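Cellulase IBT99 (Metagenomes, PDB 6WBT) probably hydrolyses 6-phospho-alpha-glucosides as a family 4 glycoside hydrolase, binding NAD, a manganese ion and glucose 6-phosphate. Local coordinates at residues V154-Y159 and Q388-E393; E303-R306 and P310-L313; P345-G348 and S354-A357. One frame throughout, in Å; residues are numbered along the deposited sequence.

Contact 1. Residues V154-Y159 and Q388-E393; sequences VAKATY and QQDACE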
loop_
_atom_site.group_PDB
_atom_site.type_symbol
_atom_site.label_atom_id
_atom_site.label_comp_id
_atom_site.label_asym_id
_atom_site.label_seq_id
_atom_site.Cartn_x
_atom_site.Cartn_y
_atom_site.Cartn_z
ATOM N N VAL A 154 24.585 -6.143 3.759
ATOM C CA VAL A 154 25.345 -5.382 2.772
ATOM C C VAL A 154 24.480 -5.029 1.568
ATOM O O VAL A 154 24.664 -3.972 0.954
ATOM C CB VAL A 154 26.617 -6.149 2.356
ATOM C CG1 VAL A 154 27.470 -6.464 3.576
ATOM C CG2 VAL A 154 26.266 -7.420 1.596
ATOM N N ALA A 155 23.520 -5.888 1.213
ATOM C CA ALA A 155 22.657 -5.590 0.075
ATOM C C ALA A 155 21.696 -4.455 0.396
ATOM O O ALA A 155 21.460 -3.577 -0.443
ATOM C CB ALA A 155 21.889 -6.840 -0.350
ATOM N N LYS A 156 21.131 -4.454 1.606
ATOM C CA LYS A 156 20.259 -3.360 2.012
ATOM C C LYS A 156 21.034 -2.058 2.170
ATOM O O LYS A 156 20.484 -0.978 1.929
ATOM C CB LYS A 156 19.543 -3.716 3.316
ATOM C CG LYS A 156 18.445 -2.743 3.710
ATOM C CD LYS A 156 17.855 -3.098 5.065
ATOM C CE LYS A 156 16.367 -3.384 4.963
ATOM N NZ LYS A 156 16.086 -4.590 4.137
ATOM N N ALA A 157 22.306 -2.139 2.565
ATOM C CA ALA A 157 23.111 -0.934 2.721
ATOM C C ALA A 157 23.577 -0.401 1.372
ATOM O O ALA A 157 23.479 0.802 1.104
ATOM C CB ALA A 157 24.306 -1.215 3.634
ATOM N N THR A 158 24.084 -1.284 0.506
ATOM C CA THR A 158 24.555 -0.843 -0.804
ATOM C C THR A 158 23.413 -0.327 -1.671
ATOM O O THR A 158 23.622 0.577 -2.487
ATOM C CB THR A 158 25.287 -1.981 -1.518
ATOM O OG1 THR A 158 24.486 -3.169 -1.483
ATOM C CG2 THR A 158 26.633 -2.252 -0.856
ATOM N N TYR A 159 22.206 -0.880 -1.513
ATOM C CA TYR A 159 21.077 -0.400 -2.305
ATOM C C TYR A 159 20.618 0.979 -1.855
ATOM O O TYR A 159 20.154 1.776 -2.677
ATOM C CB TYR A 159 19.912 -1.387 -2.233
ATOM C CG TYR A 159 18.640 -0.852 -2.851
ATOM C CD1 TYR A 159 18.584 -0.533 -4.202
ATOM C CD2 TYR A 159 17.496 -0.661 -2.085
ATOM C CE1 TYR A 159 17.426 -0.040 -4.772
ATOM C CE2 TYR A 159 16.332 -0.171 -2.648
ATOM C CZ TYR A 159 16.303 0.137 -3.993
ATOM O OH TYR A 159 15.149 0.627 -4.561
ATOM N N GLN A 388 10.350 -8.144 11.513
ATOM C CA GLN A 388 11.242 -7.901 12.641
ATOM C C GLN A 388 12.692 -7.809 12.183
ATOM O O GLN A 388 13.420 -6.889 12.574
ATOM C CB GLN A 388 11.075 -8.999 13.690
ATOM C CG GLN A 388 11.984 -8.839 14.898
ATOM C CD GLN A 388 11.769 -9.920 15.937
ATOM O OE1 GLN A 388 10.951 -10.821 15.752
ATOM N NE2 GLN A 388 12.505 -9.836 17.038
ATOM N N GLN A 389 13.130 -8.757 11.351
ATOM C CA GLN A 389 14.512 -8.747 10.881
ATOM C C GLN A 389 14.772 -7.579 9.940
ATOM O O GLN A 389 15.844 -6.963 9.991
ATOM C CB GLN A 389 14.842 -10.072 10.195
ATOM C CG GLN A 389 15.708 -11.002 11.029
ATOM C CD GLN A 389 17.143 -10.525 11.136
ATOM O OE1 GLN A 389 17.536 -9.924 12.135
ATOM N NE2 GLN A 389 17.934 -10.794 10.105
ATOM N N ASP A 390 13.810 -7.260 9.070
ATOM C CA ASP A 390 13.992 -6.139 8.152
ATOM C C ASP A 390 14.116 -4.825 8.912
ATOM O O ASP A 390 14.899 -3.948 8.528
ATOM C CB ASP A 390 12.835 -6.079 7.156
ATOM C CG ASP A 390 13.136 -5.187 5.969
ATOM O OD1 ASP A 390 14.001 -5.562 5.151
ATOM O OD2 ASP A 390 12.508 -4.114 5.853
ATOM N N ALA A 391 13.348 -4.670 9.993
ATOM C CA ALA A 391 13.522 -3.506 10.854
ATOM C C ALA A 391 14.865 -3.557 11.570
ATOM O O ALA A 391 15.540 -2.531 11.708
ATOM C CB ALA A 391 12.376 -3.420 11.861
ATOM N N CYS A 392 15.269 -4.746 12.024
ATOM C CA CYS A 392 16.569 -4.899 12.669
ATOM C C CYS A 392 17.702 -4.541 11.715
ATOM O O CYS A 392 18.577 -3.732 12.044
ATOM C CB CYS A 392 16.728 -6.330 13.183
ATOM S SG CYS A 392 18.411 -6.771 13.655
ATOM N N GLU A 393 17.700 -5.140 10.521
ATOM C CA GLU A 393 18.730 -4.823 9.537
ATOM C C GLU A 393 18.603 -3.392 9.035
ATOM O O GLU A 393 19.614 -2.761 8.707
ATOM C CB GLU A 393 18.658 -5.808 8.370
ATOM C CG GLU A 393 18.882 -7.257 8.771
ATOM C CD GLU A 393 18.699 -8.217 7.612
ATOM O OE1 GLU A 393 18.278 -7.767 6.526
ATOM O OE2 GLU A 393 18.976 -9.422 7.789
#
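Lys156 NZ is the polar atom about which this contact gathers: its salt bridge to Asp390 OD1, at 2.5 Å, joins segments 154-159 and 388-393, whose nearest CA atoms, those of Lys156 and Glu393, stand 7.8 Å apart. Two weak hydrogen bonds, to Asp356 O and Thr358 OG1, add further acceptors to the same ammonium group. The lysine approaches the carboxylate on the syn side of OD1, though 34° out of its plane, and the two side chains cross at about a right angle. Lys156 starts out extended, with CG anti to the backbone N (chi1 -171°), and the bends that follow at chi3 and chi4 turn NZ onto Asp390. On the way its CD passes Glu393, 4.3 Å from that residue's CB, which makes the aliphatic stem part of the packing. Glu393 OE1 lies 4.5 Å from NZ, too far for a salt bridge but near enough that its charge would probably add to the field stabilising the ammonium. Asp390 OD2 in turn has a long, weak ion pair with Arg380 of the second subunit, so the pair lies close to a subunit interface. With a leucine at Lys156, Asp390 OD1 would probably be left buried without its positive mate. All three residues that touch across the helices are buried. The arrangement is a buried interhelical salt bridge, and it links helix 151-161 of the Rossmann-type, NAD-binding half with helix 380-402 of the C-terminal half of the family 4 fold.

Contact 2. Residues E303-R306 and P310-L313; sequences EDIR and PVDL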
loop_
_atom_site.group_PDB
_atom_site.type_symbol
_atom_site.label_atom_id
_atom_site.label_comp_id
_atom_site.label_asym_id
_atom_site.label_seq_id
_atom_site.Cartn_x
_atom_site.Cartn_y
_atom_site.Cartn_z
ATOM N N GLU A 303 52.711 -23.683 1.439
ATOM C CA GLU A 303 54.064 -24.072 1.822
ATOM C C GLU A 303 54.506 -25.339 1.101
ATOM O O GLU A 303 55.688 -25.479 0.767
ATOM C CB GLU A 303 54.146 -24.260 3.338
ATOM C CG GLU A 303 55.544 -24.559 3.869
ATOM C CD GLU A 303 56.528 -23.431 3.614
ATOM O OE1 GLU A 303 57.737 -23.715 3.475
ATOM O OE2 GLU A 303 56.095 -22.261 3.555
ATOM N N ASP A 304 53.578 -26.266 0.847
ATOM C CA ASP A 304 53.922 -27.468 0.094
ATOM C C ASP A 304 54.309 -27.129 -1.341
ATOM O O ASP A 304 55.193 -27.772 -1.919
ATOM C CB ASP A 304 52.759 -28.459 0.113
ATOM C CG ASP A 304 52.616 -29.166 1.445
ATOM O OD1 ASP A 304 53.602 -29.197 2.211
ATOM O OD2 ASP A 304 51.523 -29.700 1.719
ATOM N N ILE A 305 53.654 -26.127 -1.933
ATOM C CA ILE A 305 54.026 -25.688 -3.276
ATOM C C ILE A 305 55.433 -25.107 -3.269
ATOM O O ILE A 305 56.257 -25.412 -4.139
ATOM C CB ILE A 305 52.999 -24.676 -3.816
ATOM C CG1 ILE A 305 51.710 -25.386 -4.228
ATOM C CG2 ILE A 305 53.580 -23.895 -4.988
ATOM C CD1 ILE A 305 50.636 -24.452 -4.738
ATOM N N ARG A 306 55.732 -24.263 -2.279
ATOM C CA ARG A 306 57.053 -23.658 -2.184
ATOM C C ARG A 306 58.129 -24.655 -1.772
ATOM O O ARG A 306 59.317 -24.336 -1.880
ATOM C CB ARG A 306 57.020 -22.480 -1.207
ATOM C CG ARG A 306 56.027 -21.398 -1.603
ATOM C CD ARG A 306 56.451 -20.016 -1.123
ATOM N NE ARG A 306 55.978 -19.711 0.224
ATOM C CZ ARG A 306 55.931 -18.483 0.731
ATOM N NH1 ARG A 306 55.488 -18.286 1.966
ATOM N NH2 ARG A 306 56.320 -17.449 -0.001
ATOM N N PRO A 310 54.009 -32.349 -3.744
ATOM C CA PRO A 310 52.775 -32.304 -4.538
ATOM C C PRO A 310 51.580 -31.899 -3.690
ATOM O O PRO A 310 51.435 -32.320 -2.540
ATOM C CB PRO A 310 52.633 -33.735 -5.070
ATOM C CG PRO A 310 53.496 -34.590 -4.192
ATOM C CD PRO A 310 54.337 -33.718 -3.306
ATOM N N VAL A 311 50.721 -31.069 -4.276
ATOM C CA VAL A 311 49.557 -30.511 -3.597
ATOM C C VAL A 311 48.300 -31.111 -4.208
ATOM O O VAL A 311 48.144 -31.129 -5.436
ATOM C CB VAL A 311 49.537 -28.975 -3.689
ATOM C CG1 VAL A 311 48.140 -28.437 -3.412
ATOM C CG2 VAL A 311 50.532 -28.384 -2.712
ATOM N N ASP A 312 47.406 -31.602 -3.353
ATOM C CA ASP A 312 46.114 -32.126 -3.786
ATOM C C ASP A 312 45.171 -30.950 -4.010
ATOM O O ASP A 312 44.654 -30.360 -3.058
ATOM C CB ASP A 312 45.558 -33.098 -2.752
ATOM C CG ASP A 312 44.161 -33.570 -3.090
ATOM O OD1 ASP A 312 43.978 -34.156 -4.177
ATOM O OD2 ASP A 312 43.246 -33.361 -2.265
ATOM N N LEU A 313 44.943 -30.606 -5.278
ATOM C CA LEU A 313 44.105 -29.464 -5.619
ATOM C C LEU A 313 42.614 -29.757 -5.509
ATOM O O LEU A 313 41.818 -28.811 -5.495
ATOM C CB LEU A 313 44.427 -28.975 -7.033
ATOM C CG LEU A 313 45.781 -28.286 -7.217
ATOM C CD1 LEU A 313 45.952 -27.803 -8.649
ATOM C CD2 LEU A 313 45.932 -27.133 -6.237
#
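Val311 turns CG1 anti to its backbone N (chi1 161°), which leaves CG2 beside that nitrogen and directed at Ile305, whose own CG1 lies anti to its carbonyl carbon (chi1 -75°). The motif is a helix followed by a loop that doubles back on it: the chain leaves helix 296-306, and a few residues later Val311 packs against two consecutive residues, Asp304 and Ile305, near the C-terminal end of the helix. The CA atoms of Asp304 and Val311 are 6.5 Å apart, and no hydrogen bond crosses between the segments, so the evidence points to apolar packing through a single methyl group. Ile305 and Val311 approach at an oblique angle.

Asp304 contributes its methylene to this packing, while its carboxylate is engaged by the intervening loop, where OD1 forms a salt bridge with Lys309. The ionic link and the valine packing both lie where the chain turns back on the helix. Ile305 and Leu313 also touch helix 43-60, Ile305 at Glu55 and Leu313 at Ile52 and Thr59, which places this surface contact against a helix of the Rossmann-type half. At its centre Val311 CG2 sits 3.6 Å from Ile305 CG1 and equally 3.6 Å from Asp304 CB.

Contact 3. Residues P345-G348 and S354-A357; sequences PNNG and SDDA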
loop_
_atom_site.group_PDB
_atom_site.type_symbol
_atom_site.label_atom_id
_atom_site.label_comp_id
_atom_site.label_asym_id
_atom_site.label_seq_id
_atom_site.Cartn_x
_atom_site.Cartn_y
_atom_site.Cartn_z
ATOM N N PRO A 345 15.915 -5.576 -4.361
ATOM C CA PRO A 345 14.985 -4.690 -3.648
ATOM C C PRO A 345 13.548 -5.111 -3.919
ATOM O O PRO A 345 13.178 -5.402 -5.058
ATOM C CB PRO A 345 15.289 -3.305 -4.231
ATOM C CG PRO A 345 16.656 -3.428 -4.823
ATOM C CD PRO A 345 16.767 -4.836 -5.306
ATOM N N ASN A 346 12.742 -5.147 -2.856
ATOM C CA ASN A 346 11.360 -5.603 -2.947
ATOM C C ASN A 346 10.569 -4.784 -3.958
ATOM O O ASN A 346 10.289 -5.259 -5.064
ATOM C CB ASN A 346 10.682 -5.536 -1.577
ATOM C CG ASN A 346 9.340 -6.233 -1.559
ATOM O OD1 ASN A 346 9.088 -7.133 -2.359
ATOM N ND2 ASN A 346 8.469 -5.820 -0.647
ATOM N N ASN A 347 10.205 -3.557 -3.582
ATOM C CA ASN A 347 9.481 -2.642 -4.465
ATOM C C ASN A 347 8.196 -3.277 -4.992
ATOM O O ASN A 347 7.807 -3.082 -6.145
ATOM C CB ASN A 347 10.372 -2.173 -5.619
ATOM C CG ASN A 347 11.453 -1.210 -5.167
ATOM O OD1 ASN A 347 11.248 -0.415 -4.249
ATOM N ND2 ASN A 347 12.612 -1.274 -5.812
ATOM N N GLY A 348 7.532 -4.053 -4.138
ATOM C CA GLY A 348 6.282 -4.691 -4.490
ATOM C C GLY A 348 6.380 -6.145 -4.898
ATOM O O GLY A 348 5.346 -6.753 -5.199
ATOM N N SER A 354 7.913 -3.889 3.001
ATOM C CA SER A 354 8.290 -2.544 2.599
ATOM C C SER A 354 9.062 -2.571 1.281
ATOM O O SER A 354 9.534 -3.616 0.826
ATOM C CB SER A 354 9.127 -1.876 3.691
ATOM O OG SER A 354 8.396 -1.780 4.903
ATOM N N ASP A 355 9.183 -1.394 0.663
ATOM C CA ASP A 355 9.838 -1.319 -0.639
ATOM C C ASP A 355 11.339 -1.557 -0.523
ATOM O O ASP A 355 11.922 -2.281 -1.339
ATOM C CB ASP A 355 9.560 0.037 -1.289
ATOM C CG ASP A 355 8.095 0.422 -1.233
ATOM O OD1 ASP A 355 7.308 -0.312 -0.598
ATOM O OD2 ASP A 355 7.729 1.460 -1.824
ATOM N N ASP A 356 11.980 -0.966 0.485
ATOM C CA ASP A 356 13.425 -1.061 0.651
ATOM C C ASP A 356 13.868 -2.353 1.325
ATOM O O ASP A 356 15.025 -2.448 1.750
ATOM C CB ASP A 356 13.943 0.141 1.446
ATOM C CG ASP A 356 13.345 0.224 2.836
ATOM O OD1 ASP A 356 12.216 -0.272 3.031
ATOM O OD2 ASP A 356 14.007 0.787 3.734
ATOM N N ALA A 357 12.986 -3.342 1.434
ATOM C CA ALA A 357 13.357 -4.637 1.989
ATOM C C ALA A 357 14.074 -5.456 0.925
ATOM O O ALA A 357 13.535 -5.679 -0.164
ATOM C CB ALA A 357 12.123 -5.376 2.497
#
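Asn346 holds the close side of this contact with both its backbone and its side chain. Its N donates to Ala357 O at 2.9 Å, and its ND2 reaches Ser354 O at 2.9 Å along a nearly straight line (165° at the hydrogen). That carbonyl oxygen lies within the amide plane of Asn346, yet the amide nitrogen stands above the carbonyl plane of Ser354, so no lone pair is met head-on. CG anti to the backbone N (chi1 -169°) carries the amide to Ser354, and OD1 accepts from Ile350 N in the intervening loop, using both ends. Next along, Asn347 N meets Asp355 O at 3.1 Å, in the carbonyl plane and on a lone pair, and here the CA atoms of Asn347 and Asp355 come within 4.1 Å.

The other side is looser. Asp355 is exposed; its CB lies 3.4 Å from Asn347 OD1, with amide and carboxylate planes 76° apart and no bond between them. Neighbouring subunits meet the loop at separate points: Arg374 of the third subunit bonds to Pro345 O and Asn346 O, and Arg380 of the second subunit forms a salt bridge with Asp356 OD2.

Residues 354-357 form a type I turn leading into strand 358-366, while Pro345 ends strand 338-345; the contact thus closes the connection of an antiparallel beta hairpin, beside helix 151-161, whose Tyr159 OH weakly bonds Asn347 ND2.

In the fold
From the N terminus, the chain builds most of the Rossmann-type sheet before reaching helix 151-161, where contact 1 opens; it closes only at helix 380-402, 229 residues on. Contacts 2 and 3 are both nested in that long loop and follow one another in series, each closing a short local loop: contact 2 after helix 296-306, contact 3 between strands 338-345 and 358-366. Contacts 1 and 3 adjoin, their centres about 11 Å apart, and together tie two helices to the hairpin near the second subunit. Contact 2 lies across the chain's centre, about 41 Å from contact 1 between centres, beside helix 43-60.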